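Local coordinates for protein endoglucanase (PDB 2C4X) that binds beta-glucan chains and xyloglucan through the CBM44 module of this C-terminal PKD–CBM44 fragment of a cellulosomal enzyme that is probably a cellulase, at residues D99-N104 and A131-R136; M166-W171 and D248-L253; N198-G203 and N213-T218. The protein carries 1 engineered substitution. All coordinates share one frame; numbering follows the deposited sequence.

Interaction 1 of 3, residues D99-N104 and A131-R136. With CA (calcium ion), chain C; EDO (1,2-ethanediol), chain E.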
loop_
_atom_site.group_PDB
_atom_site.type_symbol
_atom_site.label_atom_id
_atom_site.label_comp_id
_atom_site.label_asym_id
_atom_site.label_seq_id
_atom_site.Cartn_x
_atom_site.Cartn_y
_atom_site.Cartn_z
ATOM N N ASP A 99 -4.368 10.640 -4.983
ATOM C CA ASP A 99 -3.667 9.371 -5.121
ATOM C C ASP A 99 -2.318 9.667 -5.764
ATOM O O ASP A 99 -2.248 10.007 -6.946
ATOM C CB ASP A 99 -4.498 8.429 -6.000
ATOM C CG ASP A 99 -3.901 7.032 -6.130
ATOM O OD1 ASP A 99 -2.777 6.768 -5.651
ATOM O OD2 ASP A 99 -4.582 6.181 -6.740
ATOM N N ASN A 100 -1.256 9.561 -4.967
ATOM C CA ASN A 100 0.105 9.828 -5.431
ATOM C C ASN A 100 0.856 8.557 -5.864
ATOM O O ASN A 100 2.086 8.562 -5.976
ATOM C CB ASN A 100 0.900 10.594 -4.358
ATOM C CG ASN A 100 0.307 11.962 -4.050
ATOM O OD1 ASN A 100 0.201 12.363 -2.878
ATOM N ND2 ASN A 100 -0.081 12.693 -5.098
ATOM N N SER A 101 0.113 7.479 -6.110
ATOM C CA SER A 101 0.692 6.218 -6.582
ATOM C C SER A 101 1.414 6.400 -7.910
ATOM O O SER A 101 1.080 7.297 -8.693
ATOM C CB SER A 101 -0.396 5.160 -6.757
ATOM O OG SER A 101 -0.985 4.831 -5.514
ATOM N N LYS A 102 2.401 5.543 -8.152
ATOM C CA LYS A 102 3.086 5.474 -9.445
ATOM C C LYS A 102 2.075 5.329 -10.585
ATOM O O LYS A 102 2.191 5.999 -11.612
ATOM C CB LYS A 102 4.107 4.320 -9.461
ATOM C CG LYS A 102 5.330 4.541 -8.552
ATOM C CD LYS A 102 6.248 5.626 -9.101
ATOM C CE LYS A 102 7.485 5.820 -8.249
ATOM N NZ LYS A 102 7.167 6.444 -6.934
ATOM N N PHE A 103 1.090 4.453 -10.400
ATOM C CA PHE A 103 -0.057 4.376 -11.307
ATOM C C PHE A 103 -1.338 4.647 -10.533
ATOM O O PHE A 103 -1.861 3.778 -9.831
ATOM C CB PHE A 103 -0.083 3.046 -12.060
ATOM C CG PHE A 103 0.976 2.949 -13.120
ATOM C CD1 PHE A 103 0.767 3.514 -14.382
ATOM C CD2 PHE A 103 2.194 2.333 -12.850
ATOM C CE1 PHE A 103 1.749 3.448 -15.371
ATOM C CE2 PHE A 103 3.190 2.257 -13.837
ATOM C CZ PHE A 103 2.966 2.825 -15.093
ATOM N N ASN A 104 -1.812 5.886 -10.654
ATOM C CA ASN A 104 -2.910 6.398 -9.835
ATOM C C ASN A 104 -4.187 6.652 -10.625
ATOM O O ASN A 104 -5.278 6.754 -10.045
ATOM C CB ASN A 104 -2.467 7.671 -9.105
ATOM C CG ASN A 104 -1.957 8.747 -10.053
ATOM O OD1 ASN A 104 -2.725 9.330 -10.826
ATOM N ND2 ASN A 104 -0.658 9.028 -9.986
ATOM N N ALA A 131 -12.625 3.034 -7.068
ATOM C CA ALA A 131 -11.207 3.362 -6.978
ATOM C C ALA A 131 -10.703 2.946 -5.612
ATOM O O ALA A 131 -11.483 2.889 -4.651
ATOM C CB ALA A 131 -10.984 4.846 -7.201
ATOM N N PHE A 132 -9.412 2.633 -5.525
ATOM C CA PHE A 132 -8.804 2.299 -4.242
ATOM C C PHE A 132 -8.366 3.574 -3.521
ATOM O O PHE A 132 -8.534 3.700 -2.306
ATOM C CB PHE A 132 -7.623 1.321 -4.400
ATOM C CG PHE A 132 -6.956 0.984 -3.099
ATOM C CD1 PHE A 132 -7.545 0.078 -2.218
ATOM C CD2 PHE A 132 -5.764 1.603 -2.734
ATOM C CE1 PHE A 132 -6.946 -0.217 -0.991
ATOM C CE2 PHE A 132 -5.158 1.323 -1.508
ATOM C CZ PHE A 132 -5.747 0.403 -0.637
ATOM N N LYS A 133 -7.791 4.503 -4.278
ATOM C CA LYS A 133 -7.409 5.816 -3.774
ATOM C C LYS A 133 -7.746 6.862 -4.816
ATOM O O LYS A 133 -7.611 6.611 -6.013
ATOM C CB LYS A 133 -5.913 5.881 -3.478
ATOM C CG LYS A 133 -5.529 5.536 -2.061
ATOM C CD LYS A 133 -4.125 6.046 -1.739
ATOM C CE LYS A 133 -3.054 5.321 -2.546
ATOM N NZ LYS A 133 -1.682 5.710 -2.081
ATOM N N GLY A 134 -8.171 8.035 -4.360
ATOM C CA GLY A 134 -8.543 9.107 -5.265
ATOM C C GLY A 134 -9.905 8.824 -5.858
ATOM O O GLY A 134 -10.689 8.043 -5.304
ATOM N N GLU A 135 -10.184 9.443 -6.997
ATOM C CA GLU A 135 -11.499 9.320 -7.600
ATOM C C GLU A 135 -11.549 8.303 -8.742
ATOM O O GLU A 135 -12.630 7.883 -9.147
ATOM C CB GLU A 135 -11.999 10.692 -8.055
ATOM C CG GLU A 135 -12.270 11.668 -6.899
ATOM C CD GLU A 135 -12.346 13.113 -7.354
ATOM O OE1 GLU A 135 -11.699 13.454 -8.369
ATOM O OE2 GLU A 135 -13.048 13.916 -6.697
ATOM N N ARG A 136 -10.383 7.876 -9.228
ATOM C CA ARG A 136 -10.326 7.077 -10.455
ATOM C C ARG A 136 -9.443 5.835 -10.362
ATOM O O ARG A 136 -8.580 5.739 -9.498
ATOM C CB ARG A 136 -9.866 7.945 -11.628
ATOM C CG ARG A 136 -10.830 9.057 -11.990
ATOM C CD ARG A 136 -10.319 9.877 -13.151
ATOM N NE ARG A 136 -11.372 10.755 -13.645
ATOM C CZ ARG A 136 -12.249 10.430 -14.591
ATOM N NH1 ARG A 136 -12.210 9.234 -15.176
ATOM N NH2 ARG A 136 -13.173 11.316 -14.953
HETATM CA CA CA C . -6.634 6.191 -8.162
HETATM C C1 EDO E . -1.479 7.845 -15.755
HETATM O O1 EDO E . -2.863 7.454 -15.755
HETATM C C2 EDO E . -0.696 7.010 -14.749
HETATM O O2 EDO E . -1.411 6.969 -13.516
HETATM O O HOH W 1 0.270 7.852 -2.722
HETATM O O HOH W 2 -0.083 3.854 -2.890
#

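Interaction 2 of 3, residues M166-W171 and D248-L253. With CA (calcium ion), chain C.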
loop_
_atom_site.group_PDB
_atom_site.type_symbol
_atom_site.label_atom_id
_atom_site.label_comp_id
_atom_site.label_asym_id
_atom_site.label_seq_id
_atom_site.Cartn_x
_atom_site.Cartn_y
_atom_site.Cartn_z
HETATM N N MSE A 166 6.648 -4.007 -5.833
HETATM C CA MSE A 166 5.458 -3.313 -6.310
HETATM C C MSE A 166 4.244 -3.761 -5.509
HETATM O O MSE A 166 4.131 -4.938 -5.163
HETATM C CB MSE A 166 5.214 -3.640 -7.785
HETATM C CG MSE A 166 6.229 -3.071 -8.760
HETATM SE SE MSE A 166 6.426 -4.258 -10.321
HETATM C CE MSE A 166 7.735 -5.482 -9.504
ATOM N N THR A 167 3.333 -2.824 -5.247
ATOM C CA THR A 167 2.056 -3.117 -4.606
ATOM C C THR A 167 0.906 -2.854 -5.580
ATOM O O THR A 167 0.772 -1.746 -6.103
ATOM C CB THR A 167 1.876 -2.262 -3.321
ATOM O OG1 THR A 167 2.912 -2.589 -2.393
ATOM C CG2 THR A 167 0.532 -2.514 -2.665
ATOM N N PHE A 168 0.091 -3.881 -5.823
ATOM C CA PHE A 168 -1.087 -3.777 -6.687
ATOM C C PHE A 168 -2.334 -3.783 -5.811
ATOM O O PHE A 168 -2.368 -4.469 -4.787
ATOM C CB PHE A 168 -1.173 -4.977 -7.638
ATOM C CG PHE A 168 -0.041 -5.078 -8.631
ATOM C CD1 PHE A 168 1.239 -5.487 -8.230
ATOM C CD2 PHE A 168 -0.270 -4.811 -9.980
ATOM C CE1 PHE A 168 2.285 -5.602 -9.157
ATOM C CE2 PHE A 168 0.764 -4.923 -10.922
ATOM C CZ PHE A 168 2.047 -5.324 -10.510
ATOM N N ARG A 169 -3.351 -3.022 -6.206
ATOM C CA ARG A 169 -4.681 -3.140 -5.604
ATOM C C ARG A 169 -5.694 -3.587 -6.656
ATOM O O ARG A 169 -5.871 -2.931 -7.685
ATOM C CB ARG A 169 -5.120 -1.831 -4.928
ATOM C CG ARG A 169 -4.440 -1.581 -3.597
ATOM C CD ARG A 169 -3.111 -0.853 -3.742
ATOM N NE ARG A 169 -2.550 -0.524 -2.427
ATOM C CZ ARG A 169 -1.650 0.432 -2.198
ATOM N NH1 ARG A 169 -1.192 1.182 -3.195
ATOM N NH2 ARG A 169 -1.213 0.650 -0.964
ATOM N N ILE A 170 -6.346 -4.714 -6.392
ATOM C CA ILE A 170 -7.209 -5.358 -7.376
ATOM C C ILE A 170 -8.538 -5.724 -6.730
ATOM O O ILE A 170 -8.574 -6.473 -5.756
ATOM C CB ILE A 170 -6.530 -6.637 -7.982
ATOM C CG1 ILE A 170 -5.088 -6.343 -8.417
ATOM C CG2 ILE A 170 -7.337 -7.199 -9.160
ATOM C CD1 ILE A 170 -4.241 -7.597 -8.708
ATOM N N TRP A 171 -9.621 -5.179 -7.271
ATOM C CA TRP A 171 -10.969 -5.509 -6.827
ATOM C C TRP A 171 -11.454 -6.700 -7.642
ATOM O O TRP A 171 -11.647 -6.600 -8.852
ATOM C CB TRP A 171 -11.901 -4.307 -7.020
ATOM C CG TRP A 171 -13.180 -4.355 -6.219
ATOM C CD1 TRP A 171 -13.394 -3.796 -4.991
ATOM C CD2 TRP A 171 -14.419 -4.981 -6.594
ATOM N NE1 TRP A 171 -14.682 -4.037 -4.573
ATOM C CE2 TRP A 171 -15.334 -4.762 -5.537
ATOM C CE3 TRP A 171 -14.842 -5.707 -7.717
ATOM C CZ2 TRP A 171 -16.653 -5.243 -5.569
ATOM C CZ3 TRP A 171 -16.152 -6.187 -7.750
ATOM C CH2 TRP A 171 -17.043 -5.949 -6.681
ATOM N N ASP A 248 -6.182 -0.307 -9.351
ATOM C CA ASP A 248 -5.830 1.068 -9.002
ATOM C C ASP A 248 -4.633 1.092 -8.092
ATOM O O ASP A 248 -4.324 0.091 -7.444
ATOM C CB ASP A 248 -7.004 1.787 -8.312
ATOM C CG ASP A 248 -6.805 3.296 -8.227
ATOM O OD1 ASP A 248 -6.009 3.847 -9.021
ATOM O OD2 ASP A 248 -7.441 3.949 -7.365
ATOM N N ALA A 249 -3.969 2.245 -8.061
ATOM C CA ALA A 249 -2.952 2.563 -7.061
ATOM C C ALA A 249 -1.809 1.549 -7.035
ATOM O O ALA A 249 -1.386 1.095 -5.960
ATOM C CB ALA A 249 -3.587 2.732 -5.672
ATOM N N ILE A 250 -1.321 1.192 -8.223
ATOM C CA ILE A 250 -0.090 0.403 -8.341
ATOM C C ILE A 250 1.072 1.312 -7.946
ATOM O O ILE A 250 1.224 2.418 -8.480
ATOM C CB ILE A 250 0.118 -0.173 -9.757
ATOM C CG1 ILE A 250 -1.117 -0.971 -10.193
ATOM C CG2 ILE A 250 1.363 -1.058 -9.795
ATOM C CD1 ILE A 250 -1.134 -1.327 -11.676
ATOM N N ASP A 251 1.867 0.856 -6.986
ATOM C CA ASP A 251 2.822 1.733 -6.326
ATOM C C ASP A 251 4.112 1.023 -5.936
ATOM O O ASP A 251 4.123 -0.183 -5.673
ATOM C CB ASP A 251 2.173 2.347 -5.077
ATOM C CG ASP A 251 2.765 3.691 -4.711
ATOM O OD1 ASP A 251 3.488 4.281 -5.548
ATOM O OD2 ASP A 251 2.500 4.164 -3.585
ATOM N N TRP A 252 5.195 1.793 -5.910
ATOM C CA TRP A 252 6.488 1.324 -5.419
ATOM C C TRP A 252 7.336 2.530 -5.033
ATOM O O TRP A 252 6.963 3.675 -5.316
ATOM C CB TRP A 252 7.212 0.450 -6.456
ATOM C CG TRP A 252 7.512 1.154 -7.745
ATOM C CD1 TRP A 252 8.600 1.946 -8.019
ATOM C CD2 TRP A 252 6.715 1.139 -8.938
ATOM N NE1 TRP A 252 8.521 2.423 -9.307
ATOM C CE2 TRP A 252 7.378 1.943 -9.894
ATOM C CE3 TRP A 252 5.505 0.521 -9.293
ATOM C CZ2 TRP A 252 6.868 2.150 -11.183
ATOM C CZ3 TRP A 252 5.001 0.724 -10.579
ATOM C CH2 TRP A 252 5.686 1.533 -11.505
ATOM N N LEU A 253 8.474 2.257 -4.396
ATOM C CA LEU A 253 9.391 3.291 -3.935
ATOM C C LEU A 253 10.542 3.540 -4.901
ATOM O O LEU A 253 11.058 2.611 -5.517
ATOM C CB LEU A 253 9.961 2.913 -2.563
ATOM C CG LEU A 253 9.051 2.992 -1.332
ATOM C CD1 LEU A 253 9.592 2.104 -0.212
ATOM C CD2 LEU A 253 8.890 4.433 -0.849
HETATM CA CA CA C . -6.634 6.191 -8.162
HETATM O O HOH W 3 5.244 -1.473 -2.826
HETATM O O HOH W 2 -0.083 3.854 -2.890
#

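Interaction 3 of 3, residues N198-G203 and N213-T218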
loop_
_atom_site.group_PDB
_atom_site.type_symbol
_atom_site.label_atom_id
_atom_site.label_comp_id
_atom_site.label_asym_id
_atom_site.label_seq_id
_atom_site.Cartn_x
_atom_site.Cartn_y
_atom_site.Cartn_z
ATOM N N ASN A 198 8.126 -13.417 -13.371
ATOM C CA ASN A 198 7.933 -13.160 -11.943
ATOM C C ASN A 198 6.475 -12.835 -11.701
ATOM O O ASN A 198 5.916 -11.968 -12.379
ATOM C CB ASN A 198 8.809 -11.993 -11.486
ATOM C CG ASN A 198 10.256 -12.172 -11.890
ATOM O OD1 ASN A 198 11.013 -12.851 -11.205
ATOM N ND2 ASN A 198 10.639 -11.592 -13.023
ATOM N N SER A 199 5.848 -13.520 -10.747
ATOM C CA SER A 199 4.431 -13.281 -10.488
ATOM C C SER A 199 4.042 -13.607 -9.056
ATOM O O SER A 199 4.759 -14.315 -8.350
ATOM C CB SER A 199 3.555 -14.089 -11.455
ATOM O OG SER A 199 3.494 -15.448 -11.065
ATOM N N THR A 200 2.896 -13.097 -8.635
ATOM C CA THR A 200 2.342 -13.478 -7.345
ATOM C C THR A 200 1.013 -14.189 -7.583
ATOM O O THR A 200 -0.039 -13.566 -7.726
ATOM C CB THR A 200 2.233 -12.275 -6.401
ATOM O OG1 THR A 200 3.533 -11.684 -6.266
ATOM C CG2 THR A 200 1.737 -12.707 -5.008
ATOM N N TRP A 201 1.093 -15.513 -7.641
ATOM C CA TRP A 201 -0.041 -16.354 -7.973
ATOM C C TRP A 201 -1.024 -16.424 -6.800
ATOM O O TRP A 201 -0.639 -16.758 -5.674
ATOM C CB TRP A 201 0.452 -17.749 -8.362
ATOM C CG TRP A 201 -0.600 -18.626 -8.947
ATOM C CD1 TRP A 201 -0.955 -18.718 -10.265
ATOM C CD2 TRP A 201 -1.442 -19.547 -8.236
ATOM N NE1 TRP A 201 -1.960 -19.647 -10.420
ATOM C CE2 TRP A 201 -2.285 -20.163 -9.192
ATOM C CE3 TRP A 201 -1.559 -19.916 -6.888
ATOM C CZ2 TRP A 201 -3.238 -21.125 -8.842
ATOM C CZ3 TRP A 201 -2.512 -20.871 -6.538
ATOM C CH2 TRP A 201 -3.337 -21.465 -7.515
ATOM N N LYS A 202 -2.282 -16.071 -7.070
ATOM C CA LYS A 202 -3.373 -16.198 -6.099
ATOM C C LYS A 202 -4.494 -17.033 -6.697
ATOM O O LYS A 202 -5.036 -16.683 -7.745
ATOM C CB LYS A 202 -3.934 -14.823 -5.711
ATOM C CG LYS A 202 -2.965 -13.909 -4.985
ATOM C CD LYS A 202 -2.669 -14.401 -3.574
ATOM C CE LYS A 202 -1.911 -13.344 -2.777
ATOM N NZ LYS A 202 -1.164 -13.931 -1.625
ATOM N N GLY A 203 -4.833 -18.136 -6.041
ATOM C CA GLY A 203 -5.995 -18.929 -6.430
ATOM C C GLY A 203 -7.268 -18.157 -6.141
ATOM O O GLY A 203 -7.322 -17.356 -5.199
ATOM N N ASN A 213 -8.082 -6.241 -3.036
ATOM C CA ASN A 213 -6.996 -7.123 -2.645
ATOM C C ASN A 213 -5.662 -6.441 -2.891
ATOM O O ASN A 213 -5.364 -6.022 -4.015
ATOM C CB ASN A 213 -7.040 -8.435 -3.434
ATOM C CG ASN A 213 -8.231 -9.292 -3.075
ATOM O OD1 ASN A 213 -8.102 -10.266 -2.340
ATOM N ND2 ASN A 213 -9.402 -8.930 -3.581
ATOM N N GLU A 214 -4.871 -6.334 -1.832
ATOM C CA GLU A 214 -3.548 -5.758 -1.926
ATOM C C GLU A 214 -2.533 -6.889 -2.097
ATOM O O GLU A 214 -2.360 -7.721 -1.206
ATOM C CB GLU A 214 -3.260 -4.901 -0.690
ATOM C CG GLU A 214 -2.013 -4.049 -0.801
ATOM C CD GLU A 214 -1.980 -2.933 0.223
ATOM O OE1 GLU A 214 -1.117 -2.999 1.126
ATOM O OE2 GLU A 214 -2.811 -1.999 0.124
ATOM N N ILE A 215 -1.897 -6.929 -3.266
ATOM C CA ILE A 215 -0.954 -7.993 -3.621
ATOM C C ILE A 215 0.392 -7.371 -3.995
ATOM O O ILE A 215 0.455 -6.472 -4.835
ATOM C CB ILE A 215 -1.488 -8.871 -4.795
ATOM C CG1 ILE A 215 -2.880 -9.425 -4.477
ATOM C CG2 ILE A 215 -0.525 -10.020 -5.106
ATOM C CD1 ILE A 215 -3.649 -9.934 -5.697
ATOM N N THR A 216 1.461 -7.828 -3.349
ATOM C CA THR A 216 2.801 -7.335 -3.670
ATOM C C THR A 216 3.572 -8.283 -4.586
ATOM O O THR A 216 3.280 -9.484 -4.663
ATOM C CB THR A 216 3.658 -7.049 -2.416
ATOM O OG1 THR A 216 3.923 -8.274 -1.729
ATOM C CG2 THR A 216 2.962 -6.060 -1.475
ATOM N N LEU A 217 4.575 -7.729 -5.258
ATOM C CA LEU A 217 5.415 -8.483 -6.178
ATOM C C LEU A 217 6.807 -7.859 -6.211
ATOM O O LEU A 217 6.938 -6.647 -6.380
ATOM C CB LEU A 217 4.785 -8.466 -7.573
ATOM C CG LEU A 217 5.609 -9.023 -8.737
ATOM C CD1 LEU A 217 5.854 -10.505 -8.572
ATOM C CD2 LEU A 217 4.920 -8.733 -10.034
ATOM N N THR A 218 7.840 -8.680 -6.041
ATOM C CA THR A 218 9.217 -8.195 -6.125
ATOM C C THR A 218 9.898 -8.623 -7.423
ATOM O O THR A 218 9.901 -9.813 -7.775
ATOM C CB THR A 218 10.061 -8.654 -4.911
ATOM O OG1 THR A 218 9.401 -8.259 -3.710
ATOM C CG2 THR A 218 11.455 -8.027 -4.932
HETATM O O HOH W 4 -2.010 -10.868 -0.509
#

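Interaction 1 of 3, residues D99-N104 and A131-R136
D99 meets both the backbone and the side chain of K133. D99 CB lies 3.6 Å from K133 O. CG stands anti to the backbone N (chi1 -176°), which places it against the lysine, with D99 CG 3.5 Å from K133 CB. The two side chains cross at about a right angle.

The oxygens then divide the work. D99 OD2 binds the calcium ion at 2.5 Å. OD1 serves the protein: D99 OD1 accepts from S101 OG at 2.6 Å on its syn lone pair, and from S101 N, which comes from above the carboxylate plane (37° out of it). The bond from S101 N, two residues on, closes an Asx turn. These two donors grip OD1 and would limit rotation of the carboxylate, so S101 acts as a second-shell residue. K133 CE passes 3.4 Å from D99 OD1, but the salt bridge from K133 NZ to that oxygen is long, at 3.9 Å. A water that accepts from K133 NZ and donates to S101 OG fills out the link between the lysine and the turn.

No direct hydrogen bond joins the two segments. The calcium makes the main connection, because the carbonyl oxygens of N104, K133 and R136 each bind it at 2.4 Å. G134, at phi 77°, carries the chain between the last two ligands in a conformation that favours glycine. N104 ND2 donates to S101 O at 2.8 Å, bridging the last four residues of the 99-104 segment.

E106 OE2 and both carboxylate oxygens of D248 complete seven oxygen ligands. Two loops and strand 241-251, which brings D248, thus form the calcium site of this beta-sandwich module.

Interaction 2 of 3, residues M166-W171 and D248-L253
T167 and D251 make an antiparallel hydrogen-bonded pair. T167 N donates to D251 O at 2.8 Å and 168°, and D251 N returns a bond to T167 O at 3.0 Å. Further along, D248 N donates to R169 O at 3.1 Å, while the reverse bond from R169 N to D248 O is weak.

A side chain adds another bond: R169 NH1 donates to A249 O at 2.8 Å. NH1 lies in the carbonyl plane of A249, and A249 O lies close to the guanidinium plane. The arginine chain is turned about CB-CG (chi2 87°), which brings R169 CD to 3.4 Å from A249 O. One face of the guanidinium rests on T167 CG2, 3.6 Å above its plane and over its centre. A water accepts from NH1 and donates to D251 OD2, joining two groups of opposite charge that do not touch. R169 NE forms a salt bridge with E214, and D251 OD1 accepts from K102 N.

Beyond the polar ties, I250 CG2 sits over one face of the F168 ring, 4.2 Å from its centroid and 15° off the normal, a CH-pi contact. M166, present as selenomethionine, lies side by side with W252, M166 CG 3.7 Å from W252 CE3.

The chemistry is therefore split. T167, R169 and D251 share a polar face with bound water, whereas F168 and M166 also pack on M231 of strand 229-238, within the sandwich. D248, both of whose carboxylate oxygens bind calcium while OD2 also accepts from F132 N, ties this strand pair directly to the metal.

Interaction 3 of 3, residues N198-G203 and N213-T218
I215 and L217, with the carbonyl of T216 between them, carry the contact to T200 and K202. Along the segment, the first link comes at E214 and is indirect: a water donates to E214 O at 3.2 Å and accepts weakly from K202 NZ.

I215 points toward the other segment. I215 CG2 meets T200 CG2 at 3.5 Å, methyl against methyl, and I215 CD1 comes to 4.1 Å from K202 CG. In both pairs the side chains slide past each other in opposite directions.

T216 turns its side chain away but contributes its carbonyl. T200 OG1 donates to T216 O at 2.7 Å, in the carbonyl plane and on a lone pair, with a C=O...donor angle of 143°. The threonine torsion explains the double contact: with chi1 at -57°, OG1 lies beside the backbone N and reaches T216 O, while CG2, anti to that N, turns to I215. This is the sole direct hydrogen bond across the two segments.

L217 again points inward, and CD1 does most of the touching. L217 CD1 is 3.5 Å from T200 OG1 and 3.6 Å from S199 C, so a methyl lies against both the hydroxyl and the backbone. T218 turns back out, its OG1 bonded to T165 OG1.

The touching parts, 198 to 202 and 215 to 218, run about 160° apart without backbone pairing, since they belong to different sheets. Strand 198-203 is an edge strand of one sheet and bonds to 178-187, T200 pairing with P183. Strand 211-218 is an edge strand of the other and bonds to 165-172, I215 pairing with F168. I215 also packs on P183 and I170, so the contact closes one margin of the sandwich.

In the fold
Interactions 1 and 2 share the calcium ion, their centres about 9 Å apart. D248 brings strand 241-251 to the metal, and F132 N reaches D248 OD2 at 3.0 Å; F103 N meets I250 O at 2.8 Å, so both loops of interaction 1 bond to that strand. One water is shared, bonded to K133 NZ and S101 OG in interaction 1 and to R169 NH1 and D251 OD2 in interaction 2. Segment 213-218 of interaction 3, centred about 10 Å from interaction 2, lies in the same sheet, with M166 N 2.7 Å from L217 O, while 198-203 is in the facing one. Its centre is about 19 Å from that of interaction 1, away from the metal sites.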